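Local coordinates for protein probable diphthine synthase (Aeropyrum pernix, PDB 1WDE) that probably uses S-adenosyl-L-methionine to trimethylate the amino group of a modified histidine in translation elongation factor 2 to form diphthine, the second step of diphthamide biosynthesis, at residues W15-G20 / P118-V123; A91-V96 / V114-G119; L11-G16 / L24-A29; Q124-A129 / V214-G219. One frame throughout, in Å; residues are numbered along the deposited sequence.

The chain starts in a five-stranded parallel sheet. Contact 3 closes first, folding helix 24-32 back over strand 9-14 across a loop of nine residues. Contact 1 opens from the same strand's end and stays open for nearly a hundred residues; contact 3 closes while contact 1 is still open, the two sharing Trp15 and Gly16. Contact 2 lies almost wholly inside contact 1: it ties the loop after strand 85-90 to strand 113-117 and shares Pro118 and Gly119 with it. Contact 4 follows in series, laying helix 122-130 on strand 213-217 of the second, mixed sheet. Contacts 1 and 4 meet through Tyr17, which reaches from the first sheet's loop to Ala125, Ala218 and Gly219.

Contact 1 of 4, residues W15-G20 / P118-V123; sequences WGYAPG and PGVSGV
At the S-adenosyl-L-methionine site assigned by similarity to Ser121 and Gly122, the ring of Tyr17 lies against the start of helix 122-130. The site sits where the parallel sheet of a tetrapyrrole-methylase fold gives way to the second half of the chain. Gly122 CA stands over one face of the Tyr17 ring, 4.0 Å from its centre, in a CH-pi contact 29° off the ring normal. The same ring presents its edge to a carbonyl, with Val120 O in the ring plane 3.6 Å from Tyr17 CD1. Tyr17 CG sits between its own backbone N and carbonyl carbon (chi1 58°), a crowded position, and the bond from CA to CB points toward residues 118-123. Its far end is anchored outside the contact, where OH donates to Gly219 O. Val120 adds one apolar touch, CG1 resting 3.9 Å from Tyr17 CE1. Backbones also meet directly: Gly16 CA makes a C-H...O contact of 3.3 Å with Val120 O. Gly16 belongs to a classic beta bulge, where it and Trp15 both face Gly92, and its positive phi of 86° suits glycine. Gly119 is small for a different reason, since a beta carbon there would press on the backbone N atoms of Trp15 and Gly16. Ser121 is the N-cap of the helix, its OG hydrogen-bonded to Gln124 N.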
loop_
_atom_site.group_PDB
_atom_site.type_symbol
_atom_site.label_atom_id
_atom_site.label_comp_id
_atom_site.label_asym_id
_atom_site.label_seq_id
_atom_site.Cartn_x
_atom_site.Cartn_y
_atom_site.Cartn_z
ATOM N N TRP A 15 -3.871 -0.241 -13.910
ATOM C CA TRP A 15 -3.972 0.987 -14.685
ATOM C C TRP A 15 -2.975 2.097 -14.293
ATOM O O TRP A 15 -2.923 3.137 -14.942
ATOM C CB TRP A 15 -5.397 1.530 -14.552
ATOM C CG TRP A 15 -5.888 2.290 -15.748
ATOM C CD1 TRP A 15 -6.218 3.611 -15.800
ATOM C CD2 TRP A 15 -6.135 1.762 -17.061
ATOM N NE1 TRP A 15 -6.659 3.941 -17.064
ATOM C CE2 TRP A 15 -6.617 2.827 -17.856
ATOM C CE3 TRP A 15 -5.994 0.492 -17.639
ATOM C CZ2 TRP A 15 -6.960 2.664 -19.204
ATOM C CZ3 TRP A 15 -6.333 0.326 -18.982
ATOM C CH2 TRP A 15 -6.812 1.414 -19.750
ATOM N N GLY A 16 -2.165 1.879 -13.263
ATOM C CA GLY A 16 -1.261 2.940 -12.833
ATOM C C GLY A 16 -2.070 3.802 -11.868
ATOM O O GLY A 16 -3.287 3.658 -11.802
ATOM N N TYR A 17 -1.445 4.714 -11.132
ATOM C CA TYR A 17 -2.222 5.479 -10.161
ATOM C C TYR A 17 -2.584 6.912 -10.528
ATOM O O TYR A 17 -3.071 7.660 -9.689
ATOM C CB TYR A 17 -1.511 5.457 -8.797
ATOM C CG TYR A 17 -0.113 6.015 -8.853
ATOM C CD1 TYR A 17 0.970 5.200 -9.217
ATOM C CD2 TYR A 17 0.130 7.360 -8.586
ATOM C CE1 TYR A 17 2.249 5.711 -9.313
ATOM C CE2 TYR A 17 1.424 7.891 -8.684
ATOM C CZ TYR A 17 2.475 7.062 -9.047
ATOM O OH TYR A 17 3.754 7.570 -9.157
ATOM N N ALA A 18 -2.356 7.306 -11.771
ATOM C CA ALA A 18 -2.711 8.649 -12.203
ATOM C C ALA A 18 -2.828 8.658 -13.712
ATOM O O ALA A 18 -2.305 7.776 -14.379
ATOM C CB ALA A 18 -1.648 9.660 -11.769
ATOM N N PRO A 19 -3.542 9.642 -14.271
ATOM C CA PRO A 19 -3.645 9.665 -15.731
ATOM C C PRO A 19 -2.247 9.785 -16.344
ATOM O O PRO A 19 -1.382 10.467 -15.799
ATOM C CB PRO A 19 -4.538 10.889 -16.002
ATOM C CG PRO A 19 -4.487 11.677 -14.736
ATOM C CD PRO A 19 -4.441 10.635 -13.665
ATOM N N GLY A 20 -2.023 9.090 -17.456
ATOM C CA GLY A 20 -0.730 9.139 -18.115
ATOM C C GLY A 20 0.207 8.040 -17.646
ATOM O O GLY A 20 1.292 7.859 -18.191
ATOM N N PRO A 118 0.433 -6.133 -15.622
ATOM C CA PRO A 118 0.896 -5.223 -14.561
ATOM C C PRO A 118 0.735 -3.715 -14.775
ATOM O O PRO A 118 0.672 -3.226 -15.909
ATOM C CB PRO A 118 2.359 -5.627 -14.345
ATOM C CG PRO A 118 2.761 -6.349 -15.583
ATOM C CD PRO A 118 1.510 -7.016 -16.102
ATOM N N GLY A 119 0.628 -2.994 -13.659
ATOM C CA GLY A 119 0.516 -1.545 -13.697
ATOM C C GLY A 119 1.480 -0.974 -12.665
ATOM O O GLY A 119 1.897 -1.695 -11.749
ATOM N N VAL A 120 1.866 0.291 -12.798
ATOM C CA VAL A 120 2.756 0.885 -11.792
ATOM C C VAL A 120 1.919 1.142 -10.537
ATOM O O VAL A 120 0.900 1.845 -10.604
ATOM C CB VAL A 120 3.359 2.238 -12.251
ATOM C CG1 VAL A 120 4.172 2.858 -11.105
ATOM C CG2 VAL A 120 4.264 2.037 -13.464
ATOM N N SER A 121 2.308 0.572 -9.392
ATOM C CA SER A 121 1.517 0.843 -8.199
ATOM C C SER A 121 2.104 2.029 -7.433
ATOM O O SER A 121 3.305 2.322 -7.527
ATOM C CB SER A 121 1.415 -0.382 -7.296
ATOM O OG SER A 121 2.540 -0.517 -6.492
ATOM N N GLY A 122 1.238 2.740 -6.725
ATOM C CA GLY A 122 1.678 3.881 -5.949
ATOM C C GLY A 122 2.623 3.438 -4.849
ATOM O O GLY A 122 3.493 4.199 -4.425
ATOM N N VAL A 123 2.459 2.205 -4.384
ATOM C CA VAL A 123 3.333 1.690 -3.336
ATOM C C VAL A 123 4.763 1.627 -3.846
ATOM O O VAL A 123 5.689 2.063 -3.166
ATOM C CB VAL A 123 2.940 0.253 -2.892
ATOM C CG1 VAL A 123 3.940 -0.257 -1.857
ATOM C CG2 VAL A 123 1.520 0.243 -2.306
#

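Contact 2 of 4, residues A91-V96 / V114-G119; sequences AGDPMV and VRYIPG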
loop_
_atom_site.group_PDB
_atom_site.type_symbol
_atom_site.label_atom_id
_atom_site.label_comp_id
_atom_site.label_asym_id
_atom_site.label_seq_id
_atom_site.Cartn_x
_atom_site.Cartn_y
_atom_site.Cartn_z
ATOM N N ALA A 91 -6.632 0.701 -10.080
ATOM C CA ALA A 91 -5.654 1.776 -10.149
ATOM C C ALA A 91 -4.396 1.089 -9.569
ATOM O O ALA A 91 -4.508 0.208 -8.725
ATOM C CB ALA A 91 -6.091 2.955 -9.258
ATOM N N GLY A 92 -3.211 1.457 -10.022
ATOM C CA GLY A 92 -2.022 0.794 -9.507
ATOM C C GLY A 92 -1.827 -0.566 -10.161
ATOM O O GLY A 92 -1.923 -0.695 -11.378
ATOM N N ASP A 93 -1.552 -1.585 -9.356
ATOM C CA ASP A 93 -1.344 -2.953 -9.854
ATOM C C ASP A 93 -2.306 -3.864 -9.120
ATOM O O ASP A 93 -2.390 -3.819 -7.894
ATOM C CB ASP A 93 0.090 -3.421 -9.574
ATOM C CG ASP A 93 0.370 -4.807 -10.123
ATOM O OD1 ASP A 93 0.991 -4.913 -11.197
ATOM O OD2 ASP A 93 -0.042 -5.785 -9.485
ATOM N N PRO A 94 -3.012 -4.738 -9.846
ATOM C CA PRO A 94 -3.967 -5.644 -9.195
ATOM C C PRO A 94 -3.418 -6.623 -8.155
ATOM O O PRO A 94 -4.164 -7.108 -7.311
ATOM C CB PRO A 94 -4.618 -6.354 -10.378
ATOM C CG PRO A 94 -3.507 -6.411 -11.395
ATOM C CD PRO A 94 -2.889 -5.036 -11.288
HETATM N N MSE A 95 -2.118 -6.901 -8.189
HETATM C CA MSE A 95 -1.543 -7.849 -7.243
HETATM C C MSE A 95 -0.911 -7.165 -6.025
HETATM O O MSE A 95 -0.417 -7.824 -5.099
HETATM C CB MSE A 95 -0.498 -8.714 -7.955
HETATM C CG MSE A 95 -1.054 -9.461 -9.160
HETATM SE SE MSE A 95 -2.600 -10.544 -8.644
HETATM C CE MSE A 95 -2.769 -11.669 -10.233
ATOM N N VAL A 96 -0.938 -5.842 -6.013
ATOM C CA VAL A 96 -0.341 -5.116 -4.906
ATOM C C VAL A 96 -1.354 -4.531 -3.946
ATOM O O VAL A 96 -2.030 -3.558 -4.262
ATOM C CB VAL A 96 0.576 -3.971 -5.415
ATOM C CG1 VAL A 96 1.115 -3.142 -4.223
ATOM C CG2 VAL A 96 1.745 -4.563 -6.203
ATOM N N VAL A 114 -6.457 -16.843 -17.247
ATOM C CA VAL A 114 -6.218 -15.567 -16.569
ATOM C C VAL A 114 -4.928 -14.888 -16.995
ATOM O O VAL A 114 -3.862 -15.502 -17.000
ATOM C CB VAL A 114 -6.185 -15.746 -15.040
ATOM C CG1 VAL A 114 -5.829 -14.419 -14.371
ATOM C CG2 VAL A 114 -7.544 -16.248 -14.544
ATOM N N ARG A 115 -5.035 -13.617 -17.371
ATOM C CA ARG A 115 -3.862 -12.846 -17.780
ATOM C C ARG A 115 -3.694 -11.703 -16.775
ATOM O O ARG A 115 -4.642 -10.962 -16.493
ATOM C CB ARG A 115 -4.061 -12.255 -19.177
ATOM C CG ARG A 115 -4.458 -13.260 -20.230
ATOM C CD ARG A 115 -3.293 -14.125 -20.625
ATOM N NE ARG A 115 -2.463 -13.499 -21.648
ATOM C CZ ARG A 115 -1.295 -13.995 -22.049
ATOM N NH1 ARG A 115 -0.585 -13.380 -22.989
ATOM N NH2 ARG A 115 -0.828 -15.101 -21.491
ATOM N N TYR A 116 -2.494 -11.576 -16.228
ATOM C CA TYR A 116 -2.214 -10.515 -15.269
ATOM C C TYR A 116 -1.428 -9.446 -16.017
ATOM O O TYR A 116 -0.291 -9.679 -16.432
ATOM C CB TYR A 116 -1.413 -11.082 -14.076
ATOM C CG TYR A 116 -0.565 -10.064 -13.325
ATOM C CD1 TYR A 116 -1.039 -8.779 -13.057
ATOM C CD2 TYR A 116 0.703 -10.397 -12.873
ATOM C CE1 TYR A 116 -0.258 -7.855 -12.360
ATOM C CE2 TYR A 116 1.490 -9.481 -12.170
ATOM C CZ TYR A 116 1.004 -8.216 -11.927
ATOM O OH TYR A 116 1.799 -7.301 -11.276
ATOM N N ILE A 117 -2.049 -8.286 -16.229
ATOM C CA ILE A 117 -1.362 -7.197 -16.926
ATOM C C ILE A 117 -0.887 -6.235 -15.832
ATOM O O ILE A 117 -1.695 -5.594 -15.178
ATOM C CB ILE A 117 -2.303 -6.448 -17.896
ATOM C CG1 ILE A 117 -2.939 -7.443 -18.881
ATOM C CG2 ILE A 117 -1.496 -5.381 -18.675
ATOM C CD1 ILE A 117 -1.915 -8.293 -19.616
ATOM N N PRO A 118 0.433 -6.133 -15.622
ATOM C CA PRO A 118 0.896 -5.223 -14.561
ATOM C C PRO A 118 0.735 -3.715 -14.775
ATOM O O PRO A 118 0.672 -3.226 -15.909
ATOM C CB PRO A 118 2.359 -5.627 -14.345
ATOM C CG PRO A 118 2.761 -6.349 -15.583
ATOM C CD PRO A 118 1.510 -7.016 -16.102
ATOM N N GLY A 119 0.628 -2.994 -13.659
ATOM C CA GLY A 119 0.516 -1.545 -13.697
ATOM C C GLY A 119 1.480 -0.974 -12.665
ATOM O O GLY A 119 1.897 -1.695 -11.749
#
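Three donors converge on the single carboxylate of Asp93, two of them, Tyr116 OH and Gly119 N, reaching the same oxygen from strand 113-117 and the loop just after it. The group sits in an Asx turn merged with a type I beta turn (Asp93 to Val96), in the loop that follows strand 85-90 of the methylase fold's parallel sheet; Asp93 and Val96 are assigned by similarity to the S-adenosyl-L-methionine site. Tyr116 OH gives a short bond of 2.5 Å to Asp93 OD1 on the syn side. Gly119 N reaches Asp93 OD1 from the anti side at 3.1 Å. The other oxygen, Asp93 OD2, takes Met95 N at 2.7 Å and closes the Asx turn. With all three in place the carboxylate is held against rotation, its plane 84° from that of the phenol ring. An alanine in place of Asp93 would probably leave Tyr116 OH, Gly119 N and Met95 N without this acceptor and let the turn drift from the strand. Pro94, with the fixed phi that suits the second place of the turn, packs CG 3.7 Å from Tyr116 CE1. Gly119 has to lack a side chain, because a beta carbon would run into Gly92 O. In selenomethionine Met95, CG is anti to the carbonyl carbon (chi1 -57°) and lies over one face of the Tyr116 ring, 3.7 Å from CZ, while Pro118 CD lies over the opposite face.

Contact 3 of 4, residues L11-G16 / L24-A29; sequences LLVGWG and LEALDA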
loop_
_atom_site.group_PDB
_atom_site.type_symbol
_atom_site.label_atom_id
_atom_site.label_comp_id
_atom_site.label_asym_id
_atom_site.label_seq_id
_atom_site.Cartn_x
_atom_site.Cartn_y
_atom_site.Cartn_z
ATOM N N LEU A 11 -8.998 -10.675 -17.583
ATOM C CA LEU A 11 -7.833 -9.811 -17.644
ATOM C C LEU A 11 -7.800 -8.962 -16.385
ATOM O O LEU A 11 -8.696 -8.145 -16.174
ATOM C CB LEU A 11 -7.908 -8.891 -18.866
ATOM C CG LEU A 11 -8.121 -9.537 -20.238
ATOM C CD1 LEU A 11 -8.013 -8.467 -21.341
ATOM C CD2 LEU A 11 -7.083 -10.625 -20.450
ATOM N N LEU A 12 -6.791 -9.179 -15.539
ATOM C CA LEU A 12 -6.626 -8.385 -14.316
ATOM C C LEU A 12 -5.618 -7.326 -14.712
ATOM O O LEU A 12 -4.422 -7.595 -14.782
ATOM C CB LEU A 12 -6.080 -9.232 -13.163
ATOM C CG LEU A 12 -7.076 -10.127 -12.426
ATOM C CD1 LEU A 12 -6.438 -10.590 -11.129
ATOM C CD2 LEU A 12 -8.347 -9.359 -12.125
ATOM N N VAL A 13 -6.114 -6.119 -14.956
ATOM C CA VAL A 13 -5.282 -5.031 -15.446
ATOM C C VAL A 13 -4.932 -3.893 -14.475
ATOM O O VAL A 13 -5.818 -3.250 -13.908
ATOM C CB VAL A 13 -5.975 -4.409 -16.682
ATOM C CG1 VAL A 13 -5.028 -3.472 -17.416
ATOM C CG2 VAL A 13 -6.477 -5.525 -17.609
ATOM N N GLY A 14 -3.636 -3.638 -14.304
ATOM C CA GLY A 14 -3.208 -2.536 -13.457
ATOM C C GLY A 14 -3.204 -1.296 -14.349
ATOM O O GLY A 14 -2.614 -1.293 -15.427
ATOM N N TRP A 15 -3.871 -0.241 -13.910
ATOM C CA TRP A 15 -3.972 0.987 -14.685
ATOM C C TRP A 15 -2.975 2.097 -14.293
ATOM O O TRP A 15 -2.923 3.137 -14.942
ATOM C CB TRP A 15 -5.397 1.530 -14.552
ATOM C CG TRP A 15 -5.888 2.290 -15.748
ATOM C CD1 TRP A 15 -6.218 3.611 -15.800
ATOM C CD2 TRP A 15 -6.135 1.762 -17.061
ATOM N NE1 TRP A 15 -6.659 3.941 -17.064
ATOM C CE2 TRP A 15 -6.617 2.827 -17.856
ATOM C CE3 TRP A 15 -5.994 0.492 -17.639
ATOM C CZ2 TRP A 15 -6.960 2.664 -19.204
ATOM C CZ3 TRP A 15 -6.333 0.326 -18.982
ATOM C CH2 TRP A 15 -6.812 1.414 -19.750
ATOM N N GLY A 16 -2.165 1.879 -13.263
ATOM C CA GLY A 16 -1.261 2.940 -12.833
ATOM C C GLY A 16 -2.070 3.802 -11.868
ATOM O O GLY A 16 -3.287 3.658 -11.802
ATOM N N LEU A 24 1.121 0.684 -22.580
ATOM C CA LEU A 24 0.503 0.425 -23.885
ATOM C C LEU A 24 -0.295 -0.887 -23.870
ATOM O O LEU A 24 -1.444 -0.947 -24.344
ATOM C CB LEU A 24 1.590 0.363 -24.961
ATOM C CG LEU A 24 2.431 1.638 -25.078
ATOM C CD1 LEU A 24 3.548 1.424 -26.079
ATOM C CD2 LEU A 24 1.543 2.802 -25.500
ATOM N N GLU A 25 0.287 -1.944 -23.303
ATOM C CA GLU A 25 -0.443 -3.209 -23.294
ATOM C C GLU A 25 -1.696 -3.160 -22.443
ATOM O O GLU A 25 -2.680 -3.856 -22.739
ATOM C CB GLU A 25 0.457 -4.378 -22.868
ATOM C CG GLU A 25 1.254 -4.172 -21.583
ATOM C CD GLU A 25 1.902 -5.466 -21.102
ATOM O OE1 GLU A 25 2.585 -6.144 -21.906
ATOM O OE2 GLU A 25 1.728 -5.797 -19.914
ATOM N N ALA A 26 -1.693 -2.347 -21.384
ATOM C CA ALA A 26 -2.892 -2.250 -20.561
ATOM C C ALA A 26 -3.993 -1.533 -21.372
ATOM O O ALA A 26 -5.157 -1.938 -21.364
ATOM C CB ALA A 26 -2.605 -1.461 -19.273
ATOM N N LEU A 27 -3.614 -0.440 -22.027
ATOM C CA LEU A 27 -4.552 0.333 -22.842
ATOM C C LEU A 27 -5.116 -0.638 -23.894
ATOM O O LEU A 27 -6.334 -0.778 -24.041
ATOM C CB LEU A 27 -3.821 1.508 -23.523
ATOM C CG LEU A 27 -3.368 2.711 -22.675
ATOM C CD1 LEU A 27 -2.408 3.572 -23.452
ATOM C CD2 LEU A 27 -4.558 3.533 -22.245
ATOM N N ASP A 28 -4.216 -1.330 -24.588
ATOM C CA ASP A 28 -4.594 -2.307 -25.613
ATOM C C ASP A 28 -5.556 -3.375 -25.059
ATOM O O ASP A 28 -6.653 -3.582 -25.590
ATOM C CB ASP A 28 -3.337 -2.980 -26.157
ATOM C CG ASP A 28 -3.615 -3.852 -27.367
ATOM O OD1 ASP A 28 -2.718 -4.639 -27.748
ATOM O OD2 ASP A 28 -4.720 -3.748 -27.941
ATOM N N ALA A 29 -5.149 -4.044 -23.984
ATOM C CA ALA A 29 -5.964 -5.087 -23.364
ATOM C C ALA A 29 -7.400 -4.674 -23.085
ATOM O O ALA A 29 -8.334 -5.411 -23.396
ATOM C CB ALA A 29 -5.314 -5.555 -22.055
#
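Trp15 swings its six-membered ring against helix 24-32, meeting the backbone of Ala26 and the side chain of Leu27. The ring edge faces a carbonyl, Trp15 CZ3 lying 3.5 Å from Ala26 O near the ring plane. Leu27 CD2 comes within 4.0 Å of Trp15 CZ2, the two side chains crossing at about a right angle. The indole nitrogen is satisfied by Ser52 OG, while Leu49 and Ala56 of helix 47-57 also pack on the ring. An alanine in place of Trp15 would probably open a gap between the strand end and both helices and leave Ser52 OG without its indole partner. Along the strand, Val13 CG1, anti to the backbone N (chi1 -168°), meets Ala26 CB at 3.7 Å. Leu11 CD1 covers the next helical turn, 4.0 Å from Ala29 CB. Ala26 and Ala29 suit this face because their short side chains let the axes of strand 11-14 and helix 24-29 approach to 8.7 Å, with 136° between their N-to-C directions. Leu11 and Val13 of the strand thus meet Ala29 and Ala26, the packing of the first strand and helix in a beta-alpha-beta crossover that leads on to strand 35-39 of the parallel sheet.

Contact 4 of 4, residues Q124-A129 / V214-G219; sequences QAARGA and VLVEAG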
loop_
_atom_site.group_PDB
_atom_site.type_symbol
_atom_site.label_atom_id
_atom_site.label_comp_id
_atom_site.label_asym_id
_atom_site.label_seq_id
_atom_site.Cartn_x
_atom_site.Cartn_y
_atom_site.Cartn_z
ATOM N N GLN A 124 4.946 1.059 -5.037
ATOM C CA GLN A 124 6.281 0.910 -5.628
ATOM C C GLN A 124 6.901 2.268 -5.902
ATOM O O GLN A 124 8.085 2.492 -5.607
ATOM C CB GLN A 124 6.205 0.090 -6.936
ATOM C CG GLN A 124 7.418 0.286 -7.872
ATOM C CD GLN A 124 7.089 0.086 -9.364
ATOM O OE1 GLN A 124 7.876 0.462 -10.238
ATOM N NE2 GLN A 124 5.926 -0.502 -9.649
ATOM N N ALA A 125 6.101 3.174 -6.467
ATOM C CA ALA A 125 6.581 4.515 -6.767
ATOM C C ALA A 125 6.957 5.254 -5.472
ATOM O O ALA A 125 7.943 5.973 -5.445
ATOM C CB ALA A 125 5.516 5.309 -7.525
ATOM N N ALA A 126 6.177 5.065 -4.409
ATOM C CA ALA A 126 6.465 5.720 -3.133
ATOM C C ALA A 126 7.790 5.193 -2.578
ATOM O O ALA A 126 8.663 5.983 -2.227
ATOM C CB ALA A 126 5.352 5.466 -2.154
ATOM N N ARG A 127 7.943 3.865 -2.502
ATOM C CA ARG A 127 9.191 3.294 -2.009
ATOM C C ARG A 127 10.330 3.839 -2.850
ATOM O O ARG A 127 11.366 4.261 -2.324
ATOM C CB ARG A 127 9.190 1.778 -2.126
ATOM C CG ARG A 127 8.285 1.089 -1.151
ATOM C CD ARG A 127 8.262 -0.394 -1.481
ATOM N NE ARG A 127 7.526 -1.167 -0.494
ATOM C CZ ARG A 127 7.268 -2.456 -0.632
ATOM N NH1 ARG A 127 7.682 -3.096 -1.723
ATOM N NH2 ARG A 127 6.626 -3.109 0.318
ATOM N N GLY A 128 10.124 3.861 -4.161
ATOM C CA GLY A 128 11.169 4.347 -5.051
ATOM C C GLY A 128 11.544 5.804 -4.819
ATOM O O GLY A 128 12.725 6.178 -4.871
ATOM N N ALA A 129 10.548 6.640 -4.544
ATOM C CA ALA A 129 10.835 8.062 -4.325
ATOM C C ALA A 129 11.705 8.341 -3.092
ATOM O O ALA A 129 12.413 9.338 -3.070
ATOM C CB ALA A 129 9.520 8.864 -4.229
ATOM N N VAL A 214 9.264 8.233 7.014
ATOM C CA VAL A 214 9.178 9.045 5.815
ATOM C C VAL A 214 7.727 8.971 5.357
ATOM O O VAL A 214 7.139 7.895 5.306
ATOM C CB VAL A 214 10.118 8.495 4.703
ATOM C CG1 VAL A 214 10.316 9.539 3.608
ATOM C CG2 VAL A 214 11.470 8.092 5.310
ATOM N N LEU A 215 7.159 10.128 5.049
ATOM C CA LEU A 215 5.780 10.232 4.588
ATOM C C LEU A 215 5.910 10.522 3.093
ATOM O O LEU A 215 6.546 11.496 2.703
ATOM C CB LEU A 215 5.069 11.392 5.309
ATOM C CG LEU A 215 3.587 11.572 4.921
ATOM C CD1 LEU A 215 2.759 10.422 5.481
ATOM C CD2 LEU A 215 3.072 12.899 5.477
ATOM N N VAL A 216 5.332 9.669 2.252
ATOM C CA VAL A 216 5.471 9.849 0.806
ATOM C C VAL A 216 4.155 9.825 0.026
ATOM O O VAL A 216 3.240 9.090 0.357
ATOM C CB VAL A 216 6.366 8.727 0.193
ATOM C CG1 VAL A 216 6.798 9.109 -1.244
ATOM C CG2 VAL A 216 7.570 8.475 1.073
ATOM N N GLU A 217 4.079 10.650 -1.008
ATOM C CA GLU A 217 2.915 10.663 -1.876
ATOM C C GLU A 217 3.479 10.486 -3.277
ATOM O O GLU A 217 4.197 11.350 -3.774
ATOM C CB GLU A 217 2.145 11.987 -1.814
ATOM C CG GLU A 217 0.947 11.979 -2.790
ATOM C CD GLU A 217 0.033 13.174 -2.648
ATOM O OE1 GLU A 217 0.557 14.308 -2.544
ATOM O OE2 GLU A 217 -1.211 12.969 -2.646
ATOM N N ALA A 218 3.200 9.351 -3.905
ATOM C CA ALA A 218 3.702 9.149 -5.256
ATOM C C ALA A 218 2.885 10.071 -6.161
ATOM O O ALA A 218 1.696 10.286 -5.913
ATOM C CB ALA A 218 3.525 7.686 -5.678
ATOM N N GLY A 219 3.510 10.621 -7.197
ATOM C CA GLY A 219 2.777 11.493 -8.095
ATOM C C GLY A 219 2.996 11.173 -9.562
ATOM O O GLY A 219 3.736 10.239 -9.920
#
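Val216, in strand 213-217 of the mixed five-stranded sheet, points its side chain at helix 122-130, which packs on the sheet in the alpha/beta arrangement of the methylase fold. Its CG1 is anti to the backbone N (chi1 -166°) and does the touching. That methyl lies 3.8 Å from Ala126 O and reaches the CB of Ala126 at 4.0 Å. One turn further along the helix, Ala129 CB is also 4.0 Å from Val216 CG1, so a single branch fits between two alanines. A beta-branched valine suits the strand and puts one methyl against both alanines, and Val226 of the neighbouring strand packs on it too. Glu217 points away from the helix, its carboxylate taking a salt bridge from Arg225 and a hydrogen bond from Val244 N. Ala218 faces the helix again just past the strand. Its CB meets Ala125 CB at 3.6 Å and stands 3.9 Å from Ala126 N. Here small residues on both sides let main chains come together, the CA atoms of Ala126 and Ala218 being 4.9 Å apart; a cluster of methyl groups joins the two elements with no hydrogen bond between them. Beyond it Gly219 leads toward Ala220, assigned by similarity to the S-adenosyl-L-methionine site, and its backbone N is hydrogen-bonded to His224 ND1.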